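Local coordinates for protein exodeoxyribonuclease III (Methanosarcina mazei, PDB 5J8N) that probably cleaves DNA at abasic sites and trims double-stranded DNA from its 3' ends, as a magnesium-dependent nuclease of the AP/ExoA family, at residues A[3-15]-A[30-42]. The protein carries 3 engineered substitutions. Residues are numbered along the deposited sequence; the frame is centred on the assembly and turned at random.
With MG (magnesium ion), chain B.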
# COMPACT_ATOMS: atom_id res chain seq x y z
N HIS A 3 -10.00 9.13 -16.09
CA HIS A 3 -9.57 9.53 -14.75
C HIS A 3 -9.60 8.41 -13.76
O HIS A 3 -10.57 7.65 -13.76
CB HIS A 3 -10.46 10.62 -14.18
CG HIS A 3 -10.42 11.90 -14.95
ND1 HIS A 3 -9.41 12.81 -14.77
CD2 HIS A 3 -11.21 12.38 -15.94
CE1 HIS A 3 -9.61 13.83 -15.59
NE2 HIS A 3 -10.68 13.59 -16.32
N TYR A 4 -8.58 8.32 -12.89
CA TYR A 4 -8.61 7.34 -11.82
C TYR A 4 -8.28 8.04 -10.51
O TYR A 4 -7.20 8.63 -10.37
CB TYR A 4 -7.58 6.23 -12.04
CG TYR A 4 -7.77 5.39 -13.27
CD1 TYR A 4 -7.34 5.84 -14.50
CD2 TYR A 4 -8.26 4.08 -13.16
CE1 TYR A 4 -7.45 5.04 -15.61
CE2 TYR A 4 -8.36 3.28 -14.29
CZ TYR A 4 -7.95 3.77 -15.50
OH TYR A 4 -8.04 2.97 -16.62
N ASN A 5 -9.17 7.97 -9.53
CA ASN A 5 -8.85 8.44 -8.21
C ASN A 5 -8.68 7.19 -7.32
O ASN A 5 -9.65 6.44 -7.11
CB ASN A 5 -9.97 9.34 -7.72
CG ASN A 5 -9.61 10.07 -6.44
OD1 ASN A 5 -8.57 9.83 -5.84
ND2 ASN A 5 -10.51 10.96 -6.01
N LEU A 6 -7.46 6.94 -6.88
CA LEU A 6 -7.11 5.77 -6.14
C LEU A 6 -6.84 6.08 -4.67
O LEU A 6 -6.17 7.08 -4.35
CB LEU A 6 -5.87 5.12 -6.76
CG LEU A 6 -5.32 3.87 -6.06
CD1 LEU A 6 -4.72 2.92 -7.15
CD2 LEU A 6 -4.34 4.21 -5.03
N ILE A 7 -7.34 5.22 -3.77
CA ILE A 7 -7.01 5.36 -2.35
C ILE A 7 -6.55 3.99 -1.87
O ILE A 7 -6.99 2.95 -2.37
CB ILE A 7 -8.22 5.90 -1.57
CG1 ILE A 7 -7.86 6.26 -0.11
CG2 ILE A 7 -9.43 4.91 -1.58
CD1 ILE A 7 -8.93 7.15 0.54
N SER A 8 -5.59 3.98 -0.95
CA SER A 8 -4.93 2.80 -0.43
C SER A 8 -4.86 2.90 1.07
O SER A 8 -4.49 3.98 1.60
CB SER A 8 -3.54 2.74 -1.03
OG SER A 8 -2.75 1.64 -0.50
N TRP A 9 -5.22 1.84 1.78
CA TRP A 9 -5.36 1.94 3.20
C TRP A 9 -5.02 0.63 3.89
O TRP A 9 -5.68 -0.38 3.62
CB TRP A 9 -6.82 2.34 3.55
CG TRP A 9 -7.03 2.75 5.01
CD1 TRP A 9 -6.09 3.09 5.94
CD2 TRP A 9 -8.30 2.91 5.64
NE1 TRP A 9 -6.72 3.48 7.16
CE2 TRP A 9 -8.08 3.38 6.96
CE3 TRP A 9 -9.61 2.74 5.19
CZ2 TRP A 9 -9.12 3.61 7.86
CZ3 TRP A 9 -10.65 3.01 6.07
CH2 TRP A 9 -10.39 3.43 7.41
N ASN A 10 -4.07 0.65 4.83
CA ASN A 10 -3.88 -0.49 5.73
C ASN A 10 -4.90 -0.36 6.86
O ASN A 10 -4.83 0.63 7.63
CB ASN A 10 -2.45 -0.52 6.29
CG ASN A 10 -2.25 -1.62 7.31
OD1 ASN A 10 -3.15 -1.91 8.12
ND2 ASN A 10 -1.05 -2.24 7.31
N VAL A 11 -5.85 -1.28 6.87
CA VAL A 11 -7.01 -1.19 7.74
C VAL A 11 -6.82 -1.86 9.09
O VAL A 11 -7.67 -1.74 9.97
CB VAL A 11 -8.26 -1.77 7.07
CG1 VAL A 11 -8.69 -0.85 5.89
CG2 VAL A 11 -8.09 -3.19 6.59
N ASN A 12 -5.71 -2.60 9.24
CA ASN A 12 -5.38 -3.27 10.52
C ASN A 12 -6.51 -4.22 10.99
O ASN A 12 -6.78 -4.38 12.17
CB ASN A 12 -5.03 -2.26 11.66
CG ASN A 12 -4.08 -2.87 12.71
OD1 ASN A 12 -3.14 -3.66 12.38
ND2 ASN A 12 -4.25 -2.42 13.93
N GLY A 13 -7.05 -4.94 10.01
CA GLY A 13 -8.15 -5.85 10.19
C GLY A 13 -9.43 -5.35 9.53
O GLY A 13 -10.06 -4.35 9.98
N LEU A 14 -9.85 -6.01 8.44
CA LEU A 14 -10.96 -5.51 7.65
C LEU A 14 -12.28 -5.63 8.34
O LEU A 14 -13.09 -4.69 8.30
CB LEU A 14 -10.99 -6.27 6.29
CG LEU A 14 -12.08 -5.75 5.34
CD1 LEU A 14 -11.90 -4.27 5.01
CD2 LEU A 14 -12.00 -6.63 4.07
N ARG A 15 -12.55 -6.73 9.02
CA ARG A 15 -13.80 -6.88 9.74
C ARG A 15 -13.98 -5.75 10.74
O ARG A 15 -15.05 -5.10 10.79
CB ARG A 15 -13.84 -8.23 10.48
CG ARG A 15 -15.19 -8.49 11.17
CD ARG A 15 -15.06 -9.45 12.38
NE ARG A 15 -14.07 -8.91 13.30
CZ ARG A 15 -14.26 -7.88 14.12
NH1 ARG A 15 -15.46 -7.27 14.16
NH2 ARG A 15 -13.25 -7.43 14.86
N ARG A 30 -16.64 7.64 -4.02
CA ARG A 30 -15.73 8.74 -4.30
C ARG A 30 -14.51 8.24 -5.10
O ARG A 30 -13.97 8.98 -5.96
CB ARG A 30 -15.29 9.35 -2.96
CG ARG A 30 -14.47 10.63 -3.06
CD ARG A 30 -14.36 11.30 -1.67
NE ARG A 30 -13.57 12.52 -1.85
CZ ARG A 30 -13.60 13.57 -1.03
NH1 ARG A 30 -14.32 13.53 0.08
NH2 ARG A 30 -12.88 14.65 -1.30
N PHE A 31 -14.07 7.00 -4.88
CA PHE A 31 -12.80 6.52 -5.44
C PHE A 31 -13.03 5.48 -6.52
O PHE A 31 -13.88 4.59 -6.38
CB PHE A 31 -11.91 5.99 -4.31
CG PHE A 31 -11.53 7.09 -3.38
CD1 PHE A 31 -10.53 7.98 -3.74
CD2 PHE A 31 -12.24 7.31 -2.21
CE1 PHE A 31 -10.18 9.07 -2.93
CE2 PHE A 31 -11.89 8.43 -1.38
CZ PHE A 31 -10.87 9.29 -1.76
N ASP A 32 -12.26 5.58 -7.61
CA ASP A 32 -12.33 4.59 -8.67
C ASP A 32 -11.70 3.25 -8.27
O ASP A 32 -12.14 2.21 -8.73
CB ASP A 32 -11.64 5.10 -9.93
CG ASP A 32 -12.30 6.36 -10.45
OD1 ASP A 32 -13.36 6.23 -11.07
OD2 ASP A 32 -11.80 7.46 -10.21
N ILE A 33 -10.68 3.32 -7.44
CA ILE A 33 -10.00 2.14 -6.93
C ILE A 33 -9.75 2.32 -5.49
O ILE A 33 -9.31 3.39 -5.06
CB ILE A 33 -8.68 1.91 -7.70
CG1 ILE A 33 -8.92 1.78 -9.21
CG2 ILE A 33 -7.95 0.67 -7.12
CD1 ILE A 33 -7.58 1.71 -10.02
N VAL A 34 -10.10 1.30 -4.70
CA VAL A 34 -9.85 1.31 -3.24
C VAL A 34 -9.03 0.04 -2.94
O VAL A 34 -9.52 -1.08 -3.17
CB VAL A 34 -11.17 1.26 -2.46
CG1 VAL A 34 -10.91 1.18 -0.92
CG2 VAL A 34 -12.06 2.48 -2.79
N CYS A 35 -7.83 0.25 -2.47
CA CYS A 35 -6.94 -0.86 -2.09
C CYS A 35 -6.86 -0.93 -0.58
O CYS A 35 -6.63 0.11 0.07
CB CYS A 35 -5.52 -0.68 -2.66
SG CYS A 35 -5.48 -0.85 -4.46
N VAL A 36 -6.98 -2.12 -0.02
CA VAL A 36 -6.83 -2.32 1.43
C VAL A 36 -5.70 -3.31 1.67
O VAL A 36 -5.50 -4.30 0.91
CB VAL A 36 -8.14 -2.77 2.10
CG1 VAL A 36 -9.18 -1.63 2.06
CG2 VAL A 36 -8.70 -4.07 1.53
N GLN A 37 -4.95 -3.05 2.73
CA GLN A 37 -3.92 -3.99 3.21
C GLN A 37 -4.20 -4.41 4.63
O GLN A 37 -4.80 -3.71 5.46
CB GLN A 37 -2.51 -3.41 3.12
CG GLN A 37 -2.19 -2.93 1.70
CD GLN A 37 -2.59 -1.49 1.49
OE1 GLN A 37 -2.53 -0.68 2.42
NE2 GLN A 37 -2.99 -1.14 0.28
N GLU A 38 -3.69 -5.60 4.93
CA GLU A 38 -3.82 -6.24 6.23
C GLU A 38 -5.30 -6.43 6.58
O GLU A 38 -5.82 -5.97 7.59
CB GLU A 38 -3.07 -5.53 7.36
CG GLU A 38 -2.88 -6.53 8.52
CD GLU A 38 -2.18 -5.99 9.69
OE1 GLU A 38 -2.13 -4.76 9.88
OE2 GLU A 38 -1.75 -6.80 10.53
N THR A 39 -5.95 -7.25 5.77
CA THR A 39 -7.35 -7.54 5.96
C THR A 39 -7.55 -8.46 7.15
O THR A 39 -8.60 -8.47 7.79
CB THR A 39 -7.99 -8.22 4.73
OG1 THR A 39 -7.33 -9.49 4.54
CG2 THR A 39 -7.80 -7.32 3.49
N LYS A 40 -6.57 -9.31 7.42
CA LYS A 40 -6.62 -10.36 8.45
C LYS A 40 -7.75 -11.37 8.17
O LYS A 40 -8.19 -12.10 9.09
CB LYS A 40 -6.76 -9.77 9.88
CG LYS A 40 -5.63 -8.83 10.27
CD LYS A 40 -5.81 -8.36 11.73
CE LYS A 40 -4.73 -7.37 12.06
NZ LYS A 40 -4.85 -6.83 13.49
N VAL A 41 -8.19 -11.46 6.91
CA VAL A 41 -9.27 -12.36 6.50
C VAL A 41 -8.69 -13.74 6.25
O VAL A 41 -7.74 -13.87 5.44
CB VAL A 41 -9.92 -11.84 5.20
CG1 VAL A 41 -10.76 -12.92 4.55
CG2 VAL A 41 -10.74 -10.55 5.49
N SER A 42 -9.30 -14.73 6.89
CA SER A 42 -8.90 -16.12 6.81
C SER A 42 -9.65 -16.82 5.71
O SER A 42 -10.87 -16.69 5.62
CB SER A 42 -9.18 -16.89 8.13
OG SER A 42 -8.66 -16.27 9.29
MG MG B . -1.33 -3.64 11.41
O HOH W 1 -13.42 7.90 -13.42
O HOH W 2 -13.58 11.73 -6.26
O HOH W 3 -11.71 12.82 -4.04
O HOH W 4 -1.54 1.84 2.41
O HOH W 5 -1.97 -1.86 10.53
O HOH W 6 -2.39 -5.84 14.57
O HOH W 7 -10.73 -9.02 9.56
O HOH W 8 -0.74 -5.35 12.41
O HOH W 9 -0.43 -2.51 12.81
O HOH W 10 0.43 -3.66 10.18
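N12 and E38 meet at a magnesium ion. N12 OD1 and E38 OE1 bind it, both at 2.1 Å, and four waters complete six ligands. The two side chains run side by side, with amide and carboxylate planes 51° apart. E38 has CG anti to its backbone N (chi1 -161°) and an extended chain, which carries the carboxylate out to the metal. N10 OD1 accepts a hydrogen bond from water 5, a metal ligand, and closes an Asx turn by accepting from N12 N at 2.9 Å. N10 ND2 hydrogen-bonds to D151, a predicted catalytic residue; N12 ND2 hydrogen-bonds to Y208.

Behind the site, strands 3-10 and 33-37 pair in parallel. C35 N donates to I7 O at 2.8 Å. Q37 bends at chi2 (89°) so that NE2 reaches S8 OG at 2.9 Å; NE2 also hydrogen-bonds to N109. At the other end, D32 OD2 accepts from N5 N at 2.8 Å on its anti side. I7 CG2 lies over one face of the F31 ring, 3.9 Å from its centroid.

These central strands of a six-stranded sheet of the DNase I-like fold lie between strands 71-75 and 251-256, with F22 of helix 22-27 on W9, V34 and V36, and strand 106-111 against L6, N10 and C35.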